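Local coordinates for putative peptide binding protein (Ruminococcus gnavus, PDB 3NOH) that is of unknown function but probably binds peptides, at residues S61-V66 / D90-Q95. Sequence-based numbering, arbitrary orientation.
Sequences SFDIYV and DVQIKQ
Val-91 lays its CG2 over one face of the Phe-62 ring, displaced toward the rim, 3.6 Å from Phe-62 CE1, while a water lies in plane at the edge of the Tyr-65 ring. Parallel strands 61-66 and 90-95, joined through helix 71-86 as a beta-alpha-beta unit, illustrate how paired strands sort their side chains between two faces. Ile-64 CB meets Ile-93 CD1 on the face of Phe-62 and Val-91, where helix 71-86 packs against Val-66, Val-91 and Ile-93. On the face of Gln-92 and Lys-94, Asp-63 has CG anti to the carbonyl carbon (chi1 -64°), its carboxylate alongside Gln-92. OD1 takes a nearly straight hydrogen bond (2.9 Å, 174°) from Gln-92 NE2, on the syn side but 34° out of the carboxylate plane; OD2 forms a salt bridge with Lys-94 NZ (2.9 Å), which sits above that plane. An alanine at Asp-63 would probably leave the Lys-94 ammonium without its carboxylate mate and the Gln-92 amide freer to turn. Tyr-65 OH is hydrogen-bonded to Arg-104 NH1 and to the water. Backbone hydrogen bonds include Ile-64 N to Gln-92 O, 2.8 Å. The extended Lys-94 chain passes beside the Tyr-65 ring, and its NZ donates to that same water at 2.9 Å.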
# COMPACT_ATOMS: atom_id res chain seq x y z
N SER A 61 -11.33 -5.08 3.72
CA SER A 61 -10.30 -5.72 4.48
C SER A 61 -9.23 -6.20 3.53
O SER A 61 -9.58 -6.88 2.59
CB SER A 61 -10.90 -6.96 5.18
OG SER A 61 -9.94 -7.52 6.04
N PHE A 62 -7.97 -5.86 3.80
CA PHE A 62 -6.86 -6.23 2.91
C PHE A 62 -5.54 -6.07 3.63
O PHE A 62 -5.45 -5.40 4.66
CB PHE A 62 -6.86 -5.45 1.58
CG PHE A 62 -6.63 -3.97 1.71
CD1 PHE A 62 -7.69 -3.11 1.99
CD2 PHE A 62 -5.36 -3.44 1.59
CE1 PHE A 62 -7.45 -1.74 2.14
CE2 PHE A 62 -5.14 -2.05 1.72
CZ PHE A 62 -6.18 -1.21 1.99
N ASP A 63 -4.53 -6.74 3.12
CA ASP A 63 -3.20 -6.67 3.68
C ASP A 63 -2.34 -5.71 2.87
O ASP A 63 -2.43 -5.61 1.63
CB ASP A 63 -2.56 -8.07 3.69
CG ASP A 63 -3.29 -9.08 4.58
OD1 ASP A 63 -3.99 -8.66 5.49
OD2 ASP A 63 -3.15 -10.31 4.31
N ILE A 64 -1.40 -5.07 3.56
CA ILE A 64 -0.37 -4.28 2.93
C ILE A 64 0.99 -4.89 3.24
O ILE A 64 1.37 -5.02 4.40
CB ILE A 64 -0.36 -2.80 3.42
CG1 ILE A 64 -1.71 -2.16 3.11
CG2 ILE A 64 0.79 -2.03 2.74
CD1 ILE A 64 -1.93 -0.75 3.71
N TYR A 65 1.73 -5.30 2.23
CA TYR A 65 3.08 -5.82 2.41
C TYR A 65 4.13 -4.71 2.41
O TYR A 65 3.95 -3.68 1.78
CB TYR A 65 3.43 -6.81 1.31
CG TYR A 65 2.59 -8.05 1.22
CD1 TYR A 65 1.79 -8.46 2.24
CD2 TYR A 65 2.69 -8.85 0.08
CE1 TYR A 65 1.03 -9.65 2.16
CE2 TYR A 65 1.97 -10.02 -0.02
CZ TYR A 65 1.18 -10.43 1.03
OH TYR A 65 0.44 -11.60 0.91
N VAL A 66 5.21 -4.92 3.13
CA VAL A 66 6.29 -3.95 3.25
C VAL A 66 7.60 -4.71 3.40
O VAL A 66 7.61 -5.77 4.02
CB VAL A 66 6.07 -3.00 4.46
CG1 VAL A 66 5.99 -3.78 5.78
CG2 VAL A 66 7.16 -1.93 4.56
N ASP A 90 -10.36 -3.08 7.86
CA ASP A 90 -9.63 -4.06 8.67
C ASP A 90 -8.38 -4.43 7.89
O ASP A 90 -8.37 -5.34 7.08
CB ASP A 90 -10.38 -5.32 9.05
CG ASP A 90 -9.57 -6.23 10.07
OD1 ASP A 90 -8.54 -5.80 10.68
OD2 ASP A 90 -10.02 -7.37 10.31
N VAL A 91 -7.37 -3.61 8.06
CA VAL A 91 -6.11 -3.78 7.34
C VAL A 91 -5.04 -4.31 8.29
O VAL A 91 -5.05 -4.01 9.50
CB VAL A 91 -5.69 -2.42 6.72
CG1 VAL A 91 -4.32 -2.48 6.10
CG2 VAL A 91 -6.76 -1.99 5.66
N GLN A 92 -4.20 -5.17 7.74
CA GLN A 92 -2.98 -5.68 8.41
C GLN A 92 -1.76 -5.31 7.57
O GLN A 92 -1.81 -5.29 6.33
CB GLN A 92 -3.00 -7.23 8.54
CG GLN A 92 -4.16 -7.76 9.19
CD GLN A 92 -4.13 -9.26 9.28
OE1 GLN A 92 -4.18 -9.82 10.37
NE2 GLN A 92 -4.06 -9.95 8.10
N ILE A 93 -0.65 -5.03 8.24
CA ILE A 93 0.66 -4.87 7.62
C ILE A 93 1.44 -6.21 7.88
O ILE A 93 1.46 -6.74 8.97
CB ILE A 93 1.48 -3.74 8.26
CG1 ILE A 93 0.67 -2.41 8.34
CG2 ILE A 93 2.83 -3.55 7.48
CD1 ILE A 93 0.12 -1.97 6.98
N LYS A 94 2.05 -6.71 6.80
CA LYS A 94 2.86 -7.94 6.82
C LYS A 94 4.17 -7.66 6.14
O LYS A 94 4.20 -7.26 4.95
CB LYS A 94 2.14 -9.05 6.06
CG LYS A 94 0.91 -9.53 6.74
CD LYS A 94 0.35 -10.78 6.08
CE LYS A 94 -0.93 -11.15 6.73
NZ LYS A 94 -1.66 -12.21 5.94
N GLN A 95 5.25 -7.84 6.88
CA GLN A 95 6.59 -7.59 6.37
C GLN A 95 7.18 -8.90 5.85
O GLN A 95 6.99 -9.99 6.42
CB GLN A 95 7.51 -6.91 7.41
CG GLN A 95 8.04 -7.78 8.55
CD GLN A 95 7.10 -7.98 9.72
OE1 GLN A 95 5.90 -8.28 9.54
NE2 GLN A 95 7.64 -7.90 10.93
O HOH W 1 -1.08 -12.58 3.14